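Local coordinates for conserved hypothetical exported protein (Bacteroides fragilis, PDB 4JJA) that is of unknown function but belongs to the NamZ family and may act as an exo-beta-N-acetylmuramidase on peptidoglycan fragments, at residues Ser4-Gly9 with Lys203-Gln208; Leu114-Tyr119 with Glu326-Thr331; Ala129-Asp134 with Ser191-Asp196. One frame throughout, in Å; residues are numbered along the deposited sequence.

Contact 1 (Ser4-Gly9 with Lys203-Gln208); sequences SDVIIG and KNYTHQ
The carboxamide of Asn204 is the flat group that reaches across to the N-terminal segment, and Asp5 O lies in its plane, at the ND2 end. That bond is 2.9 Å from ND2 to Asp5 O and nearly straight, 163° at the hydrogen, while the amide nitrogen sits 33° off the plane of the accepting carbonyl. In Asn204 chi1 of -54° puts CG beside the backbone N, 3.6 Å from Asp5 O, and CB lies 3.3 Å from Asp5 O and 3.4 Å from Ser4 O. The second flat group, the Tyr205 ring, is approached obliquely: Val6 CG2 comes to 4.1 Å from Tyr205 CD1, the two side chains running side by side. Tyr368 meets this ring edge-to-face, and Tyr205 OH is hydrogen-bonded to Asn144 N.

The backbones also pair. Ile7 and Lys203 make a single antiparallel bridge, a hydrogen-bonded pair in which Ile7 N gives to Lys203 O and Lys203 N gives to Ile7 O, both at 2.9 Å. Lys203 O also receives a CA-H contact from Val6. Beside the bridge the two CB atoms, of Ile7 and Lys203, stand 4.1 Å apart, and the lysine chain then leads away. A water donates to both Ser4 O and Asn204 O, bridging the two segments at the Ser4 end.

The directional part of the contact is polar and uses main-chain oxygens: the first ordered residues of the chain are fastened to the loop after strand 197-200 by backbone bonds, one amide and one water, with Val6 on Tyr205 and Ile7 beside Lys203 supplying the apolar contacts.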
# COMPACT_ATOMS: atom_id res chain seq x y z
N SER A 4 -5.55 -25.02 4.69
CA SER A 4 -6.82 -24.28 4.69
C SER A 4 -6.54 -22.77 4.69
O SER A 4 -5.40 -22.33 4.49
CB SER A 4 -7.75 -24.74 5.84
OG SER A 4 -7.04 -24.98 7.05
N ASP A 5 -7.61 -22.01 4.90
CA ASP A 5 -7.67 -20.59 4.58
C ASP A 5 -6.91 -19.74 5.57
O ASP A 5 -6.72 -20.11 6.72
CB ASP A 5 -9.10 -20.14 4.57
CG ASP A 5 -9.89 -20.77 3.44
OD1 ASP A 5 -9.25 -21.37 2.53
OD2 ASP A 5 -11.12 -20.65 3.47
N VAL A 6 -6.46 -18.60 5.08
CA VAL A 6 -5.76 -17.66 5.96
C VAL A 6 -6.63 -17.29 7.14
O VAL A 6 -7.80 -16.99 6.96
CB VAL A 6 -5.33 -16.38 5.19
CG1 VAL A 6 -4.79 -15.36 6.17
CG2 VAL A 6 -4.28 -16.72 4.16
N ILE A 7 -6.04 -17.27 8.32
CA ILE A 7 -6.71 -16.75 9.51
C ILE A 7 -5.94 -15.47 9.88
O ILE A 7 -4.79 -15.51 10.31
CB ILE A 7 -6.71 -17.76 10.68
CG1 ILE A 7 -7.33 -19.08 10.27
CG2 ILE A 7 -7.38 -17.18 11.92
CD1 ILE A 7 -7.17 -20.19 11.33
N ILE A 8 -6.58 -14.33 9.70
CA ILE A 8 -5.91 -13.07 9.98
C ILE A 8 -5.72 -12.89 11.49
O ILE A 8 -6.37 -13.56 12.31
CB ILE A 8 -6.66 -11.88 9.38
CG1 ILE A 8 -8.03 -11.70 10.02
CG2 ILE A 8 -6.72 -11.98 7.82
CD1 ILE A 8 -8.74 -10.40 9.61
N GLY A 9 -4.83 -11.99 11.87
CA GLY A 9 -4.56 -11.72 13.27
C GLY A 9 -5.84 -11.39 14.04
O GLY A 9 -6.03 -11.86 15.15
N LYS A 203 -2.34 -16.99 10.46
CA LYS A 203 -2.13 -18.44 10.34
C LYS A 203 -2.47 -18.87 8.93
O LYS A 203 -3.25 -18.20 8.25
CB LYS A 203 -2.97 -19.22 11.32
CG LYS A 203 -2.62 -18.90 12.77
CD LYS A 203 -3.48 -19.70 13.76
CE LYS A 203 -2.93 -19.66 15.16
NZ LYS A 203 -1.44 -19.71 15.26
N ASN A 204 -1.88 -19.98 8.50
CA ASN A 204 -2.07 -20.53 7.16
C ASN A 204 -1.67 -19.54 6.09
O ASN A 204 -2.36 -19.35 5.10
CB ASN A 204 -3.51 -21.01 6.97
CG ASN A 204 -3.94 -21.98 8.04
OD1 ASN A 204 -3.13 -22.81 8.54
ND2 ASN A 204 -5.21 -21.89 8.43
N TYR A 205 -0.53 -18.92 6.33
CA TYR A 205 -0.03 -17.86 5.42
C TYR A 205 1.48 -17.96 5.24
O TYR A 205 2.23 -18.03 6.21
CB TYR A 205 -0.37 -16.46 6.01
CG TYR A 205 0.05 -15.32 5.11
CD1 TYR A 205 -0.51 -15.14 3.86
CD2 TYR A 205 1.00 -14.40 5.52
CE1 TYR A 205 -0.05 -14.11 3.04
CE2 TYR A 205 1.44 -13.35 4.70
CZ TYR A 205 0.87 -13.19 3.48
OH TYR A 205 1.32 -12.15 2.65
N THR A 206 1.90 -18.00 3.97
CA THR A 206 3.30 -17.93 3.58
C THR A 206 3.44 -16.79 2.59
O THR A 206 2.45 -16.27 2.05
CB THR A 206 3.77 -19.23 2.89
OG1 THR A 206 3.16 -19.29 1.61
CG2 THR A 206 3.43 -20.46 3.76
N HIS A 207 4.68 -16.48 2.24
CA HIS A 207 4.98 -15.55 1.12
C HIS A 207 4.83 -16.13 -0.28
O HIS A 207 5.30 -15.56 -1.29
CB HIS A 207 6.34 -14.90 1.32
CG HIS A 207 6.35 -13.91 2.43
ND1 HIS A 207 5.92 -12.61 2.26
CD2 HIS A 207 6.70 -14.02 3.74
CE1 HIS A 207 6.03 -11.96 3.41
NE2 HIS A 207 6.49 -12.80 4.32
N GLN A 208 4.16 -17.27 -0.36
CA GLN A 208 3.52 -17.71 -1.63
C GLN A 208 2.02 -17.69 -1.65
O GLN A 208 1.44 -17.83 -2.74
CB GLN A 208 3.99 -19.13 -1.97
CG GLN A 208 5.41 -19.17 -2.42
CD GLN A 208 5.84 -20.58 -2.83
OE1 GLN A 208 5.42 -21.07 -3.87
NE2 GLN A 208 6.64 -21.22 -2.00
O HOH W 1 -3.73 -20.51 3.15

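Contact 2 (Leu114-Tyr119 with Glu326-Thr331); sequences LRFYTY and ELLVGT
Arg115 reaches from a type I beta turn, Leu114 to Tyr117, to the C-terminal end of helix 325-329, where Gly330 leaves the helix with positive phi. Its NH2 alone hydrogen-bonds two successive carbonyls, at 2.9 Å to Leu328 O and 2.9 Å to Val329 O. NH2 stands above both carbonyl planes, more so for Val329. Val329 O lies in the guanidinium plane; Leu328 O is tilted a little from it and its bond is more bent, 136° at the hydrogen. A positive group at this helix end probably interacts favourably with the helix dipole. NH1 turns to Ile168 O and Pro153 O, so the buried guanidinium spans several parts of the chain.

Apolar packing is carried by Phe116 and Leu328, whose side chains cross at about a right angle: Leu328 CD2 rests 3.9 Å from Phe116 CB. A polar contact lies at the ring edge, where Leu328 O is in plane, 3.7 Å from Phe116 CD2. The turn thus joins the N-terminal family region to the C-terminal one.

A bend at chi3 (67°) places Arg115 NE, and a water accepts from NE at 2.8 Å and lies 2.9 Å from Leu327 O, to which it can donate.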
# COMPACT_ATOMS: atom_id res chain seq x y z
N LEU A 114 2.84 -1.88 -1.71
CA LEU A 114 3.59 -0.99 -2.56
C LEU A 114 4.18 0.15 -1.77
O LEU A 114 3.55 0.74 -0.89
CB LEU A 114 2.69 -0.39 -3.65
CG LEU A 114 2.55 -1.23 -4.91
CD1 LEU A 114 3.90 -1.38 -5.63
CD2 LEU A 114 1.82 -2.54 -4.62
N ARG A 115 5.39 0.53 -2.15
CA ARG A 115 6.06 1.67 -1.50
C ARG A 115 5.29 2.99 -1.62
O ARG A 115 5.39 3.83 -0.76
CB ARG A 115 7.46 1.80 -2.06
CG ARG A 115 8.35 2.76 -1.34
CD ARG A 115 9.73 2.81 -1.94
NE ARG A 115 9.73 3.35 -3.27
CZ ARG A 115 10.55 2.98 -4.25
NH1 ARG A 115 11.45 2.01 -4.09
NH2 ARG A 115 10.43 3.58 -5.46
N PHE A 116 4.53 3.15 -2.69
CA PHE A 116 3.78 4.36 -2.94
C PHE A 116 2.33 4.27 -2.53
O PHE A 116 1.55 5.21 -2.78
CB PHE A 116 3.97 4.87 -4.38
CG PHE A 116 3.94 3.83 -5.45
CD1 PHE A 116 2.78 3.10 -5.72
CD2 PHE A 116 5.06 3.59 -6.23
CE1 PHE A 116 2.74 2.14 -6.74
CE2 PHE A 116 5.02 2.64 -7.25
CZ PHE A 116 3.87 1.91 -7.49
N TYR A 117 1.95 3.20 -1.79
CA TYR A 117 0.65 3.08 -1.12
C TYR A 117 0.96 3.30 0.35
O TYR A 117 1.67 2.50 0.95
CB TYR A 117 0.06 1.73 -1.39
CG TYR A 117 -1.41 1.63 -1.00
CD1 TYR A 117 -2.39 1.93 -1.92
CD2 TYR A 117 -1.82 1.15 0.23
CE1 TYR A 117 -3.71 1.83 -1.65
CE2 TYR A 117 -3.16 1.04 0.56
CZ TYR A 117 -4.11 1.38 -0.40
OH TYR A 117 -5.44 1.24 -0.06
N THR A 118 0.37 4.37 0.91
CA THR A 118 0.94 5.13 2.04
C THR A 118 0.57 4.80 3.45
O THR A 118 1.01 5.48 4.38
CB THR A 118 0.64 6.67 1.91
OG1 THR A 118 -0.76 6.94 2.01
CG2 THR A 118 1.18 7.18 0.59
N TYR A 119 -0.21 3.76 3.66
CA TYR A 119 -0.60 3.41 5.04
C TYR A 119 0.62 3.12 5.93
O TYR A 119 0.61 3.47 7.09
CB TYR A 119 -1.53 2.21 5.12
CG TYR A 119 -2.87 2.37 4.49
CD1 TYR A 119 -3.40 3.63 4.21
CD2 TYR A 119 -3.62 1.25 4.18
CE1 TYR A 119 -4.69 3.75 3.62
CE2 TYR A 119 -4.87 1.37 3.61
CZ TYR A 119 -5.37 2.62 3.32
OH TYR A 119 -6.64 2.76 2.75
N GLU A 326 10.44 10.34 -10.50
CA GLU A 326 11.50 9.78 -9.69
C GLU A 326 11.07 9.48 -8.27
O GLU A 326 11.62 8.59 -7.61
CB GLU A 326 12.73 10.67 -9.71
CG GLU A 326 13.61 10.49 -10.94
CD GLU A 326 13.03 10.92 -12.25
OE1 GLU A 326 12.06 11.73 -12.27
OE2 GLU A 326 13.56 10.49 -13.28
N LEU A 327 10.11 10.26 -7.75
CA LEU A 327 9.60 9.98 -6.43
C LEU A 327 8.84 8.65 -6.34
O LEU A 327 8.82 8.01 -5.30
CB LEU A 327 8.75 11.14 -5.90
CG LEU A 327 9.45 12.52 -5.93
CD1 LEU A 327 8.54 13.61 -5.33
CD2 LEU A 327 10.79 12.52 -5.21
N LEU A 328 8.23 8.26 -7.46
CA LEU A 328 7.53 6.98 -7.58
C LEU A 328 8.49 5.82 -7.83
O LEU A 328 8.45 4.83 -7.14
CB LEU A 328 6.44 7.04 -8.65
CG LEU A 328 5.26 7.97 -8.35
CD1 LEU A 328 4.43 8.21 -9.63
CD2 LEU A 328 4.37 7.43 -7.26
N VAL A 329 9.38 5.99 -8.82
CA VAL A 329 10.26 4.87 -9.19
C VAL A 329 11.44 4.71 -8.26
O VAL A 329 11.89 3.59 -8.01
CB VAL A 329 10.78 4.94 -10.63
CG1 VAL A 329 9.65 4.62 -11.52
CG2 VAL A 329 11.36 6.28 -11.00
N GLY A 330 11.93 5.83 -7.72
CA GLY A 330 12.95 5.81 -6.66
C GLY A 330 14.39 5.94 -7.06
O GLY A 330 15.26 5.89 -6.23
N THR A 331 14.63 6.11 -8.35
CA THR A 331 15.98 6.26 -8.91
C THR A 331 15.88 7.04 -10.20
O THR A 331 14.82 7.11 -10.82
CB THR A 331 16.61 4.88 -9.19
OG1 THR A 331 17.94 5.10 -9.56
CG2 THR A 331 15.91 4.11 -10.31
O HOH W 2 8.07 5.55 -3.90

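Contact 3 (Ala129-Asp134 with Ser191-Asp196); sequences ACAEYD and SSRICD
Glu132 and Arg193 stack their charged groups without forming a salt bridge. The carboxylate and guanidinium planes are only 10° apart, and the two side chains cross obliquely. With CG anti to the backbone N (chi1 -175°), Glu132 sets this atom over one face of the guanidinium, displaced toward its rim and 3.9 Å from Arg193 NH2. Glu132 OE1 is 4.5 Å from Arg193 NH2 and well out of the guanidinium plane, with no N-H directed at it, so the attraction is probably a general one between opposite charges. Each charge has a further weak, long ion pair: OE1 with Lys93 and Arg193 NE with Asp128.

Deeper in, the packing is close, and mostly between carbon and sulphur atoms. Ala131 points its CB at the loop, 3.6 Å from Arg193 CB and just as near Ile194 O; Arg193 CD also lies against this methyl. Next to it Cys195 SG, anti to its own backbone N (chi1 -179°), reaches 3.6 Å from Cys130 CB. This is van der Waals packing of a thiol on a methylene.

The helix finishes here in a Schellman motif with Asp134, at positive phi, as its C-prime residue; the Asp134 N to Ala131 O bond is weak (3.4 Å). Last-turn residues of helix 119-132 thus rest on the loop between helix 176-185 and strand 197-200, while Cys130 and Cys195 both touch Ile137 of strand 136-140 and Met99 of helix 96-99 packs against Cys130.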
# COMPACT_ATOMS: atom_id res chain seq x y z
N ALA A 129 5.59 8.19 17.45
CA ALA A 129 4.85 8.80 18.55
C ALA A 129 4.77 7.84 19.71
O ALA A 129 4.97 8.20 20.87
CB ALA A 129 3.50 9.26 18.10
N CYS A 130 4.42 6.59 19.44
CA CYS A 130 4.33 5.60 20.49
C CYS A 130 5.67 5.36 21.18
O CYS A 130 5.72 5.21 22.41
CB CYS A 130 3.70 4.31 19.95
SG CYS A 130 1.90 4.37 19.64
N ALA A 131 6.74 5.43 20.41
CA ALA A 131 8.08 5.26 20.95
C ALA A 131 8.36 6.41 21.91
O ALA A 131 8.81 6.18 23.04
CB ALA A 131 9.16 5.24 19.85
N GLU A 132 8.05 7.64 21.47
CA GLU A 132 8.38 8.85 22.26
C GLU A 132 7.57 8.82 23.57
O GLU A 132 8.06 9.26 24.63
CB GLU A 132 8.05 10.09 21.41
CG GLU A 132 8.44 11.46 22.03
CD GLU A 132 8.09 12.66 21.15
OE1 GLU A 132 7.65 12.50 19.98
OE2 GLU A 132 8.24 13.80 21.66
N TYR A 133 6.32 8.37 23.52
CA TYR A 133 5.40 8.38 24.67
C TYR A 133 5.30 7.06 25.43
O TYR A 133 4.44 6.90 26.30
CB TYR A 133 4.01 8.87 24.22
CG TYR A 133 3.96 10.34 23.95
CD1 TYR A 133 4.36 10.86 22.74
CD2 TYR A 133 3.57 11.23 24.95
CE1 TYR A 133 4.35 12.22 22.48
CE2 TYR A 133 3.55 12.61 24.72
CZ TYR A 133 3.95 13.09 23.49
OH TYR A 133 3.94 14.45 23.24
N ASP A 134 6.14 6.10 25.08
CA ASP A 134 6.21 4.81 25.76
C ASP A 134 4.91 4.01 25.70
O ASP A 134 4.57 3.29 26.65
CB ASP A 134 6.68 5.02 27.22
CG ASP A 134 7.18 3.74 27.88
OD1 ASP A 134 7.79 2.86 27.22
OD2 ASP A 134 6.95 3.61 29.10
N SER A 191 15.03 10.08 15.26
CA SER A 191 15.78 10.08 16.54
C SER A 191 16.09 8.64 16.95
O SER A 191 16.40 8.37 18.11
CB SER A 191 15.00 10.80 17.67
OG SER A 191 14.89 12.20 17.43
N SER A 192 15.97 7.73 15.98
CA SER A 192 16.36 6.34 16.13
C SER A 192 15.82 5.67 17.38
O SER A 192 16.48 4.86 18.02
CB SER A 192 17.87 6.26 16.05
OG SER A 192 18.26 6.97 14.89
N ARG A 193 14.57 5.99 17.69
CA ARG A 193 13.86 5.27 18.69
C ARG A 193 13.44 3.87 18.19
O ARG A 193 13.45 3.61 16.99
CB ARG A 193 12.60 6.03 19.09
CG ARG A 193 12.80 7.47 19.60
CD ARG A 193 11.47 8.26 19.39
NE ARG A 193 11.62 9.72 19.45
CZ ARG A 193 11.91 10.41 20.55
NH1 ARG A 193 12.13 9.81 21.72
NH2 ARG A 193 12.01 11.73 20.47
N ILE A 194 13.13 2.98 19.12
CA ILE A 194 12.35 1.77 18.83
C ILE A 194 11.04 1.78 19.60
O ILE A 194 10.96 2.25 20.75
CB ILE A 194 13.12 0.49 19.09
CG1 ILE A 194 13.57 0.33 20.53
CG2 ILE A 194 14.30 0.41 18.07
CD1 ILE A 194 14.32 -0.97 20.74
N CYS A 195 10.00 1.31 18.93
CA CYS A 195 8.67 1.22 19.49
C CYS A 195 8.43 -0.20 19.99
O CYS A 195 8.78 -1.18 19.31
CB CYS A 195 7.66 1.65 18.40
SG CYS A 195 5.95 1.64 18.90
N ASP A 196 7.79 -0.37 21.14
CA ASP A 196 7.36 -1.65 21.63
C ASP A 196 6.24 -2.16 20.71
O ASP A 196 5.16 -1.60 20.69
CB ASP A 196 6.84 -1.50 23.08
CG ASP A 196 6.57 -2.80 23.77
OD1 ASP A 196 6.29 -3.79 23.11
OD2 ASP A 196 6.53 -2.81 25.05

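Overall arrangement
The contacts are well separated, with centres 27 Å (1 and 2), 30 Å (1 and 3) and 25 Å (2 and 3) apart and no touch. One segment of each of contacts 1 and 3 flanks strand 197-200, an outermost strand of the six-stranded parallel sheet: residues 191-196 lead into it and 203-208 follow it. Contacts 2 and 3 share helix 119-132, which starts at the end of segment 114-119 and finishes in contact 3. Along the chain contact 3 is nested inside both others, whereas contacts 1 and 2 cross. Contact 2 alone pairs the N-terminal and C-terminal family regions; contact 1 joins the first modelled residues to a surface loop, and contact 3 packs within the Rossmann-like part.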